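Local coordinates for erythrocyte membrane protein 1 (PDB 6S8T) that probably binds host cell-surface receptors, here through a DBLbeta domain that recognises ICAM-1 in the adhesion of Plasmodium falciparum-infected erythrocytes, at residues Ile92-Lys97 / Ile111-Gln116; Thr107-Pro112 / Pro292-Trp297. All coordinates share one frame; numbering follows the deposited sequence.

Contact 1 (Ile92-Lys97 / Ile111-Gln116)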
loop_
_atom_site.group_PDB
_atom_site.type_symbol
_atom_site.label_atom_id
_atom_site.label_comp_id
_atom_site.label_asym_id
_atom_site.label_seq_id
_atom_site.Cartn_x
_atom_site.Cartn_y
_atom_site.Cartn_z
ATOM N N ILE A 92 4.862 -1.870 15.829
ATOM C CA ILE A 92 3.622 -1.210 16.223
ATOM C C ILE A 92 3.943 0.152 16.826
ATOM O O ILE A 92 4.800 0.272 17.710
ATOM C CB ILE A 92 2.841 -2.091 17.212
ATOM C CG1 ILE A 92 2.277 -3.327 16.508
ATOM C CG2 ILE A 92 1.727 -1.302 17.881
ATOM C CD1 ILE A 92 1.538 -4.270 17.435
ATOM N N GLY A 93 3.259 1.189 16.345
ATOM C CA GLY A 93 3.427 2.531 16.857
ATOM C C GLY A 93 4.309 3.437 16.022
ATOM O O GLY A 93 4.416 4.628 16.344
ATOM N N THR A 94 4.949 2.916 14.973
ATOM C CA THR A 94 5.778 3.748 14.109
ATOM C C THR A 94 4.927 4.804 13.416
ATOM O O THR A 94 3.931 4.485 12.760
ATOM C CB THR A 94 6.500 2.887 13.068
ATOM O OG1 THR A 94 7.400 1.983 13.725
ATOM C CG2 THR A 94 7.287 3.763 12.102
ATOM N N GLU A 95 5.323 6.067 13.563
ATOM C CA GLU A 95 4.546 7.177 13.029
ATOM C C GLU A 95 4.796 7.337 11.533
ATOM O O GLU A 95 5.945 7.414 11.088
ATOM C CB GLU A 95 4.893 8.468 13.771
ATOM C CG GLU A 95 4.561 8.427 15.260
ATOM C CD GLU A 95 5.183 9.574 16.042
ATOM O OE1 GLU A 95 6.028 10.301 15.477
ATOM O OE2 GLU A 95 4.829 9.745 17.229
ATOM N N TRP A 96 3.717 7.379 10.758
ATOM C CA TRP A 96 3.836 7.614 9.324
ATOM C C TRP A 96 4.225 9.064 9.069
ATOM O O TRP A 96 3.714 9.984 9.714
ATOM C CB TRP A 96 2.519 7.295 8.607
ATOM C CG TRP A 96 2.069 5.856 8.707
ATOM C CD1 TRP A 96 2.299 4.985 9.738
ATOM C CD2 TRP A 96 1.311 5.128 7.731
ATOM N NE1 TRP A 96 1.728 3.765 9.463
ATOM C CE2 TRP A 96 1.117 3.827 8.237
ATOM C CE3 TRP A 96 0.776 5.453 6.480
ATOM C CZ2 TRP A 96 0.418 2.851 7.533
ATOM C CZ3 TRP A 96 0.078 4.485 5.786
ATOM C CH2 TRP A 96 -0.092 3.197 6.312
ATOM N N LYS A 97 5.138 9.274 8.125
ATOM C CA LYS A 97 5.580 10.619 7.808
ATOM C C LYS A 97 5.202 10.983 6.380
ATOM O O LYS A 97 4.972 10.124 5.525
ATOM C CB LYS A 97 7.093 10.789 8.015
ATOM C CG LYS A 97 7.485 12.212 8.412
ATOM C CD LYS A 97 8.790 12.246 9.197
ATOM C CE LYS A 97 8.905 13.517 10.035
ATOM N NZ LYS A 97 8.892 13.226 11.500
ATOM N N ILE A 111 3.145 8.140 4.034
ATOM C CA ILE A 111 3.849 6.990 3.468
ATOM C C ILE A 111 3.815 5.832 4.459
ATOM O O ILE A 111 4.251 5.993 5.609
ATOM C CB ILE A 111 5.301 7.354 3.112
ATOM C CG1 ILE A 111 5.357 8.669 2.331
ATOM C CG2 ILE A 111 5.957 6.226 2.332
ATOM C CD1 ILE A 111 4.610 8.634 1.011
ATOM N N PRO A 112 3.316 4.660 4.075
ATOM C CA PRO A 112 3.362 3.495 4.975
ATOM C C PRO A 112 4.797 3.088 5.257
ATOM O O PRO A 112 5.640 3.102 4.348
ATOM C CB PRO A 112 2.623 2.401 4.188
ATOM C CG PRO A 112 1.839 3.141 3.115
ATOM C CD PRO A 112 2.650 4.357 2.795
ATOM N N PRO A 113 5.116 2.731 6.504
ATOM C CA PRO A 113 6.475 2.239 6.798
ATOM C C PRO A 113 6.884 1.047 5.951
ATOM O O PRO A 113 8.064 0.929 5.597
ATOM C CB PRO A 113 6.401 1.874 8.286
ATOM C CG PRO A 113 5.336 2.760 8.835
ATOM C CD PRO A 113 4.317 2.911 7.727
ATOM N N ARG A 114 5.944 0.159 5.616
ATOM C CA ARG A 114 6.259 -0.943 4.713
ATOM C C ARG A 114 6.747 -0.424 3.365
ATOM O O ARG A 114 7.728 -0.934 2.812
ATOM C CB ARG A 114 5.033 -1.838 4.530
ATOM C CG ARG A 114 5.192 -2.901 3.454
ATOM C CD ARG A 114 3.840 -3.420 2.996
ATOM N NE ARG A 114 2.958 -2.320 2.614
ATOM C CZ ARG A 114 3.000 -1.704 1.438
ATOM N NH1 ARG A 114 2.164 -0.706 1.179
ATOM N NH2 ARG A 114 3.879 -2.085 0.520
ATOM N N ARG A 115 6.077 0.604 2.830
ATOM C CA ARG A 115 6.459 1.169 1.539
ATOM C C ARG A 115 7.793 1.899 1.620
ATOM O O ARG A 115 8.633 1.770 0.722
ATOM C CB ARG A 115 5.363 2.117 1.042
ATOM C CG ARG A 115 5.767 3.003 -0.138
ATOM C CD ARG A 115 5.894 2.201 -1.426
ATOM N NE ARG A 115 6.375 3.012 -2.548
ATOM C CZ ARG A 115 7.657 3.143 -2.878
ATOM N NH1 ARG A 115 8.591 2.524 -2.168
ATOM N NH2 ARG A 115 8.007 3.895 -3.912
ATOM N N GLN A 116 8.003 2.675 2.687
ATOM C CA GLN A 116 9.220 3.473 2.799
ATOM C C GLN A 116 10.471 2.599 2.800
ATOM O O GLN A 116 11.500 2.982 2.232
ATOM C CB GLN A 116 9.166 4.330 4.062
ATOM C CG GLN A 116 10.426 5.133 4.318
ATOM C CD GLN A 116 10.273 6.086 5.480
ATOM O OE1 GLN A 116 9.198 6.642 5.702
ATOM N NE2 GLN A 116 11.348 6.276 6.237
#
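Pro-112 and Pro-113 lie against the same face of the Trp-96 indole, one proline to each ring. Pro-112 CA stands 3.5 Å from the centroid of the six-membered ring, 11° off its normal, and Pro-113 CD stands 3.3 Å from the centroid of the five-membered ring, giving two CH-pi contacts. Pro-112 also sets CG 3.5 Å from Trp-96 CZ3. Trp-96 CG is anti to its own carbonyl carbon (chi1 -62°), which carries the indole across to the prolines. Thr-94 extends the apolar surface, its CG2 meeting Pro-113 CG at 3.9 Å. Beyond the ring, the backbones are tied by Ile-111 N donating to Lys-97 O, 3.1 Å long and nearly straight.

Farther out, Thr-94 OG1 is hydrogen-bonded to the carbonyl oxygens of Glu-88 and Lys-91, which share its single proton, Gln-357 of helix 335-372 donates to Trp-96 O, and Trp-301 meets the indole edge-to-face. Since Pro-112 is the N-cap and Pro-113 the first residue of helix 113-116, the indole covering both lies over the start of that helix in the Duffy-binding-like domain. Both carbons over the indole adjoin an amide nitrogen; their polarised C-H groups probably add electrostatic attraction to dispersion.

Contact 2 (Thr107-Pro112 / Pro292-Trp297)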
loop_
_atom_site.group_PDB
_atom_site.type_symbol
_atom_site.label_atom_id
_atom_site.label_comp_id
_atom_site.label_asym_id
_atom_site.label_seq_id
_atom_site.Cartn_x
_atom_site.Cartn_y
_atom_site.Cartn_z
ATOM N N THR A 107 -0.377 19.480 -1.027
ATOM C CA THR A 107 -0.827 18.114 -1.246
ATOM C C THR A 107 0.052 17.162 -0.449
ATOM O O THR A 107 1.283 17.237 -0.527
ATOM C CB THR A 107 -0.778 17.766 -2.734
ATOM O OG1 THR A 107 0.574 17.854 -3.197
ATOM C CG2 THR A 107 -1.638 18.737 -3.530
ATOM N N ASP A 108 -0.578 16.271 0.314
ATOM C CA ASP A 108 0.144 15.370 1.198
ATOM C C ASP A 108 -0.512 13.998 1.197
ATOM O O ASP A 108 -1.731 13.871 1.058
ATOM C CB ASP A 108 0.200 15.911 2.633
ATOM C CG ASP A 108 1.029 17.171 2.748
ATOM O OD1 ASP A 108 2.120 17.224 2.142
ATOM O OD2 ASP A 108 0.589 18.111 3.441
ATOM N N ALA A 109 0.321 12.973 1.353
ATOM C CA ALA A 109 -0.136 11.596 1.498
ATOM C C ALA A 109 0.870 10.880 2.382
ATOM O O ALA A 109 2.068 10.892 2.086
ATOM C CB ALA A 109 -0.258 10.902 0.140
ATOM N N TYR A 110 0.393 10.267 3.462
ATOM C CA TYR A 110 1.298 9.656 4.427
ATOM C C TYR A 110 1.836 8.331 3.895
ATOM O O TYR A 110 1.085 7.507 3.362
ATOM C CB TYR A 110 0.584 9.466 5.763
ATOM C CG TYR A 110 0.089 10.773 6.350
ATOM C CD1 TYR A 110 0.920 11.561 7.140
ATOM C CD2 TYR A 110 -1.198 11.231 6.094
ATOM C CE1 TYR A 110 0.479 12.759 7.668
ATOM C CE2 TYR A 110 -1.649 12.430 6.617
ATOM C CZ TYR A 110 -0.808 13.188 7.406
ATOM O OH TYR A 110 -1.249 14.383 7.934
ATOM N N ILE A 111 3.145 8.140 4.034
ATOM C CA ILE A 111 3.849 6.990 3.468
ATOM C C ILE A 111 3.815 5.832 4.459
ATOM O O ILE A 111 4.251 5.993 5.609
ATOM C CB ILE A 111 5.301 7.354 3.112
ATOM C CG1 ILE A 111 5.357 8.669 2.331
ATOM C CG2 ILE A 111 5.957 6.226 2.332
ATOM C CD1 ILE A 111 4.610 8.634 1.011
ATOM N N PRO A 112 3.316 4.660 4.075
ATOM C CA PRO A 112 3.362 3.495 4.975
ATOM C C PRO A 112 4.797 3.088 5.257
ATOM O O PRO A 112 5.640 3.102 4.348
ATOM C CB PRO A 112 2.623 2.401 4.188
ATOM C CG PRO A 112 1.839 3.141 3.115
ATOM C CD PRO A 112 2.650 4.357 2.795
ATOM N N PRO A 292 -6.768 2.150 -6.558
ATOM C CA PRO A 292 -5.898 3.331 -6.465
ATOM C C PRO A 292 -5.057 3.324 -5.192
ATOM O O PRO A 292 -5.541 3.010 -4.103
ATOM C CB PRO A 292 -6.888 4.496 -6.485
ATOM C CG PRO A 292 -8.061 3.967 -7.268
ATOM C CD PRO A 292 -8.157 2.507 -6.900
ATOM N N GLN A 293 -3.780 3.688 -5.346
ATOM C CA GLN A 293 -2.823 3.579 -4.246
ATOM C C GLN A 293 -3.239 4.417 -3.039
ATOM O O GLN A 293 -3.017 4.006 -1.894
ATOM C CB GLN A 293 -1.428 3.985 -4.733
ATOM C CG GLN A 293 -0.317 3.870 -3.683
ATOM C CD GLN A 293 1.061 4.139 -4.264
ATOM O OE1 GLN A 293 1.407 5.281 -4.569
ATOM N NE2 GLN A 293 1.851 3.086 -4.427
ATOM N N ARG A 294 -3.846 5.585 -3.263
ATOM C CA ARG A 294 -4.258 6.423 -2.140
ATOM C C ARG A 294 -5.303 5.726 -1.275
ATOM O O ARG A 294 -5.376 5.973 -0.067
ATOM C CB ARG A 294 -4.793 7.767 -2.644
ATOM C CG ARG A 294 -5.036 8.798 -1.544
ATOM C CD ARG A 294 -5.607 10.102 -2.092
ATOM N NE ARG A 294 -4.716 10.749 -3.051
ATOM C CZ ARG A 294 -3.742 11.593 -2.722
ATOM N NH1 ARG A 294 -3.523 11.894 -1.447
ATOM N NH2 ARG A 294 -2.983 12.133 -3.668
ATOM N N LEU A 295 -6.113 4.846 -1.865
ATOM C CA LEU A 295 -7.089 4.107 -1.071
ATOM C C LEU A 295 -6.461 2.903 -0.378
ATOM O O LEU A 295 -6.864 2.560 0.739
ATOM C CB LEU A 295 -8.264 3.661 -1.946
ATOM C CG LEU A 295 -9.103 4.799 -2.557
ATOM C CD1 LEU A 295 -10.100 4.257 -3.571
ATOM C CD2 LEU A 295 -9.821 5.591 -1.475
ATOM N N ARG A 296 -5.479 2.254 -1.016
ATOM C CA ARG A 296 -4.797 1.136 -0.367
ATOM C C ARG A 296 -4.071 1.603 0.887
ATOM O O ARG A 296 -4.191 0.991 1.955
ATOM C CB ARG A 296 -3.819 0.465 -1.337
ATOM C CG ARG A 296 -4.454 -0.002 -2.647
ATOM C CD ARG A 296 -3.530 -0.940 -3.433
ATOM N NE ARG A 296 -2.159 -0.445 -3.552
ATOM C CZ ARG A 296 -1.662 0.170 -4.622
ATOM N NH1 ARG A 296 -0.397 0.575 -4.624
ATOM N NH2 ARG A 296 -2.423 0.382 -5.691
ATOM N N TRP A 297 -3.336 2.713 0.782
ATOM C CA TRP A 297 -2.585 3.223 1.926
ATOM C C TRP A 297 -3.504 3.656 3.063
ATOM O O TRP A 297 -3.145 3.506 4.237
ATOM C CB TRP A 297 -1.685 4.378 1.482
ATOM C CG TRP A 297 -0.527 3.952 0.617
ATOM C CD1 TRP A 297 -0.223 2.680 0.212
ATOM C CD2 TRP A 297 0.489 4.800 0.068
ATOM N NE1 TRP A 297 0.916 2.688 -0.558
ATOM C CE2 TRP A 297 1.371 3.977 -0.662
ATOM C CE3 TRP A 297 0.732 6.176 0.116
ATOM C CZ2 TRP A 297 2.480 4.486 -1.333
ATOM C CZ3 TRP A 297 1.832 6.681 -0.551
ATOM C CH2 TRP A 297 2.695 5.838 -1.265
#
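The extended chain 107-112 runs past the first turn of helix 293-319, one of the long helices of this largely helical Duffy-binding-like fold. CA atoms are 7.5 Å apart at Ala-109 and Arg-294, and the backbones draw in to 6.7 Å between the CA atoms of Pro-112 and Trp-297. Pro-292 is the helix N-cap; its O accepts from both Leu-295 N and Arg-296 N. No hydrogen bond joins the two segments, and apolar contact with Trp-297 does most of the work.

CG of Trp-297 is anti to its carbonyl carbon (chi1 -70°), and the indole reaches from the helix toward the chain. The Pro-112 ring meets it at about a right angle, with CG 3.5 Å from the centroid of the five-membered ring, 10° off the normal, in a CH-pi contact. Gln-293 CG, one turn earlier, lies over the rim of the opposite face, so the indole is sandwiched between proline and glutamine, which limits its rotation. Trp-297 NE1 is hydrogen-bonded to Asp-188 OD1 of helix 172-194. Ile-111 lies alongside the indole, bringing CD1 to 3.7 Å from Trp-297 CZ3. At the more exposed end Arg-294, bent at chi3 (-61°), gives NE to a salt bridge with Asp-387, while its NH1 rests 3.8 Å from Ala-109 CB.

In the fold
Contact 1 and contact 2 have centres about 11 Å apart and share Ile-111 and Pro-112, the step from strand 110-111 into helix 113-116. Pro-112 touches both indoles, Trp-96 from the preceding loop and Trp-297 from helix 293-319, and so joins sequence-distant parts of the domain. The contacts also meet directly: Trp-96 CH2 packs 3.7 Å from Trp-297 O, and Arg-115 CG lies 3.8 Å from Trp-297 CZ2. Asp-188, the partner of Trp-297 in contact 2, also forms a salt bridge with Arg-114, which follows the prolines of contact 1. The centre of contact 2 lies about 7 Å from the centre of the chain, that of contact 1 about 11 Å.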